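Long-range contact in CaaX farnesyltransferase beta subunit Ram1 (Aspergillus fumigatus, PDB 4L9P), which probably transfers a farnesyl group from farnesyl diphosphate to the cysteine of C-terminal CaaX motifs, as the zinc-containing, peptide-binding half of an alpha-beta heterodimer: residues B[247-252]-B[289-294]. Numbering follows the deposited sequence.
Sequences GEEDVR and PEYLSR. With FII ([(3,7,11-trimethyl-dodeca-2,6,10-trienyloxycarbamoyl)-methyl]-phosphonic acid), chain Q.
Tyr291 reaches from helix 288-293 to the backbone just ahead of helix 251-263, its OH 3.4 Å from Asp250 C. Its CG is anti to the backbone N (chi1 163°), and two waters make the polar link between its OH and backbone carbonyls of 247-252. One water donates to Glu249 O (2.8 Å) and lies 2.7 Å from Tyr291 OH, in the plane of the ring; a second donates to Asp250 O and bonds the same hydroxyl weakly. Two carbonyls of the turn are thus bridged to one phenol oxygen. Glu249, extended, meets Tyr291 tip to tip, the carboxylate and ring planes 18° apart, OE2 meeting the ring obliquely 3.5 Å from Tyr291 CE1. Val251 CG1 approaches CE2 on the other side of the ring. Leu292 extends the apolar part: its CD2 lies 3.8 Å from Val251 CG1. Arg294 then lays its guanidinium against Tyr291, whose CA sits 3.5 Å above that plane.

The segment that Tyr291 touches also carries Arg252 of the ligand pocket. Asp250 N-caps helix 251-263 and is gripped side-on by Arg252 through NE and NH2; the bond from Arg252 NH2 to Asp250 OD2 is the straighter (164°), on the syn lone pair. Arg252 NH2 also bonds the anti lone pair of Glu248 OE2, which should steady the guanidinium while Arg252 CG packs on the isoprenoid analogue and NH1 hydrogen-bonds the bound peptide's backbone.

Within the alpha-alpha toroid, helix 312-323 flanks both segments, Tyr314 and Cys317 touching Val251 and Leu322 touching Leu292, while Tyr123 of the alpha subunit makes a cation-pi contact with Arg252 and its Phe216 packs against Arg294.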
loop_
_atom_site.group_PDB
_atom_site.type_symbol
_atom_site.label_atom_id
_atom_site.label_comp_id
_atom_site.label_asym_id
_atom_site.label_seq_id
_atom_site.Cartn_x
_atom_site.Cartn_y
_atom_site.Cartn_z
ATOM N N GLY B 247 -17.178 2.146 7.620
ATOM C CA GLY B 247 -15.979 2.721 7.002
ATOM C C GLY B 247 -15.740 2.248 5.584
ATOM O O GLY B 247 -16.485 1.470 4.991
ATOM N N GLU B 248 -14.638 2.720 5.039
ATOM C CA GLU B 248 -14.290 2.425 3.651
ATOM C C GLU B 248 -13.857 0.950 3.446
ATOM O O GLU B 248 -13.353 0.272 4.372
ATOM C CB GLU B 248 -13.135 3.325 3.134
ATOM C CG GLU B 248 -11.829 3.192 3.931
ATOM C CD GLU B 248 -11.697 4.091 5.183
ATOM O OE1 GLU B 248 -12.703 4.574 5.725
ATOM O OE2 GLU B 248 -10.553 4.313 5.633
ATOM N N GLU B 249 -14.068 0.483 2.213
ATOM C CA GLU B 249 -13.622 -0.852 1.776
ATOM C C GLU B 249 -12.453 -0.709 0.825
ATOM O O GLU B 249 -12.586 -0.159 -0.255
ATOM C CB GLU B 249 -14.771 -1.559 1.075
ATOM C CG GLU B 249 -14.355 -2.996 0.657
ATOM C CD GLU B 249 -15.412 -3.790 -0.015
ATOM O OE1 GLU B 249 -16.557 -3.315 -0.239
ATOM O OE2 GLU B 249 -15.098 -4.959 -0.375
ATOM N N ASP B 250 -11.338 -1.332 1.226
ATOM C CA ASP B 250 -10.140 -1.338 0.361
ATOM C C ASP B 250 -9.264 -2.464 0.822
ATOM O O ASP B 250 -9.568 -3.141 1.808
ATOM C CB ASP B 250 -9.436 0.048 0.331
ATOM C CG ASP B 250 -8.907 0.475 1.669
ATOM O OD1 ASP B 250 -8.289 -0.360 2.349
ATOM O OD2 ASP B 250 -9.109 1.671 2.048
ATOM N N VAL B 251 -8.203 -2.696 0.054
ATOM C CA VAL B 251 -7.409 -3.892 0.310
ATOM C C VAL B 251 -6.648 -3.839 1.648
ATOM O O VAL B 251 -6.288 -4.914 2.129
ATOM C CB VAL B 251 -6.436 -4.176 -0.832
ATOM C CG1 VAL B 251 -7.201 -4.460 -2.187
ATOM C CG2 VAL B 251 -5.418 -3.086 -0.912
ATOM N N ARG B 252 -6.461 -2.676 2.288
ATOM C CA ARG B 252 -6.011 -2.656 3.698
ATOM C C ARG B 252 -6.926 -3.414 4.569
ATOM O O ARG B 252 -6.483 -4.130 5.485
ATOM C CB ARG B 252 -6.057 -1.255 4.348
ATOM C CG ARG B 252 -5.143 -0.381 3.703
ATOM C CD ARG B 252 -5.390 1.067 4.377
ATOM N NE ARG B 252 -6.740 1.537 4.106
ATOM C CZ ARG B 252 -7.497 2.248 4.975
ATOM N NH1 ARG B 252 -7.051 2.642 6.159
ATOM N NH2 ARG B 252 -8.667 2.557 4.613
ATOM N N PRO B 289 -10.169 -13.845 -2.921
ATOM C CA PRO B 289 -9.153 -13.695 -3.984
ATOM C C PRO B 289 -9.777 -13.116 -5.276
ATOM O O PRO B 289 -9.065 -12.436 -6.019
ATOM C CB PRO B 289 -8.593 -15.135 -4.184
ATOM C CG PRO B 289 -9.746 -16.040 -3.708
ATOM C CD PRO B 289 -10.432 -15.253 -2.552
ATOM N N GLU B 290 -11.045 -13.429 -5.555
ATOM C CA GLU B 290 -11.707 -12.814 -6.704
ATOM C C GLU B 290 -11.772 -11.273 -6.544
ATOM O O GLU B 290 -11.504 -10.535 -7.523
ATOM C CB GLU B 290 -13.121 -13.381 -6.856
ATOM C CG GLU B 290 -13.122 -14.889 -7.136
ATOM C CD GLU B 290 -13.190 -15.756 -5.909
ATOM O OE1 GLU B 290 -12.944 -15.297 -4.796
ATOM O OE2 GLU B 290 -13.512 -16.960 -6.062
ATOM N N TYR B 291 -12.075 -10.786 -5.340
ATOM C CA TYR B 291 -12.086 -9.364 -5.071
ATOM C C TYR B 291 -10.675 -8.805 -5.323
ATOM O O TYR B 291 -10.502 -7.759 -5.971
ATOM C CB TYR B 291 -12.515 -9.143 -3.631
ATOM C CG TYR B 291 -12.194 -7.769 -3.095
ATOM C CD1 TYR B 291 -12.975 -6.675 -3.414
ATOM C CD2 TYR B 291 -11.078 -7.572 -2.302
ATOM C CE1 TYR B 291 -12.700 -5.397 -2.908
ATOM C CE2 TYR B 291 -10.765 -6.359 -1.799
ATOM C CZ TYR B 291 -11.515 -5.250 -2.112
ATOM O OH TYR B 291 -11.202 -4.057 -1.514
ATOM N N LEU B 292 -9.651 -9.492 -4.819
ATOM C CA LEU B 292 -8.301 -8.940 -5.019
ATOM C C LEU B 292 -7.924 -8.936 -6.515
ATOM O O LEU B 292 -7.293 -7.987 -7.003
ATOM C CB LEU B 292 -7.285 -9.762 -4.230
ATOM C CG LEU B 292 -7.526 -9.743 -2.710
ATOM C CD1 LEU B 292 -6.620 -10.750 -1.936
ATOM C CD2 LEU B 292 -7.300 -8.298 -2.156
ATOM N N SER B 293 -8.320 -9.979 -7.284
ATOM C CA SER B 293 -8.053 -9.972 -8.720
ATOM C C SER B 293 -8.690 -8.726 -9.391
ATOM O O SER B 293 -8.126 -8.160 -10.348
ATOM C CB SER B 293 -8.695 -11.219 -9.314
ATOM O OG SER B 293 -8.664 -11.154 -10.750
ATOM N N ARG B 294 -9.897 -8.328 -8.920
ATOM C CA ARG B 294 -10.577 -7.168 -9.472
ATOM C C ARG B 294 -9.899 -5.843 -9.085
ATOM O O ARG B 294 -10.324 -4.770 -9.589
ATOM C CB ARG B 294 -12.017 -7.160 -8.985
ATOM C CG ARG B 294 -12.856 -8.344 -9.568
ATOM C CD ARG B 294 -14.365 -8.148 -9.449
ATOM N NE ARG B 294 -14.715 -7.812 -8.096
ATOM C CZ ARG B 294 -15.076 -8.675 -7.133
ATOM N NH1 ARG B 294 -15.066 -9.975 -7.322
ATOM N NH2 ARG B 294 -15.410 -8.198 -5.934
HETATM C C1 FII Q . -1.426 -2.335 6.239
HETATM C C2 FII Q . -1.650 -0.928 5.755
HETATM C C6 FII Q . -2.554 -0.110 6.577
HETATM C C10 FII Q . -1.298 -0.615 4.358
HETATM C C11 FII Q . -1.554 0.741 3.701
HETATM C C12 FII Q . -0.210 1.527 3.727
HETATM C C15 FII Q . -0.064 2.696 2.758
HETATM C C18 FII Q . 1.230 3.500 2.745
HETATM C C22 FII Q . -1.345 3.246 2.216
HETATM C C23 FII Q . -1.181 4.134 0.992
HETATM C C24 FII Q . -2.433 4.851 0.657
HETATM C C27 FII Q . -2.149 6.021 -0.230
HETATM C C30 FII Q . -2.184 5.721 -1.718
HETATM C C34 FII Q . -2.532 7.335 0.337
HETATM C C35 FII Q . -2.588 8.598 -0.498
HETATM O O36 FII Q . -1.594 9.520 -0.090
HETATM N N42 FII Q . -0.308 9.053 -0.096
HETATM C C43 FII Q . 0.410 9.477 -1.224
HETATM O O44 FII Q . -0.057 10.154 -2.153
HETATM C C45 FII Q . 1.866 9.035 -1.198
HETATM P P46 FII Q . 2.583 8.688 -2.888
HETATM O O49 FII Q . 1.585 7.844 -3.588
HETATM O O50 FII Q . 2.896 10.000 -3.536
HETATM O O51 FII Q . 3.866 7.909 -2.528
HETATM O O HOH W 1 -12.737 -2.062 -2.368
HETATM O O HOH W 2 -11.195 -5.315 1.207
#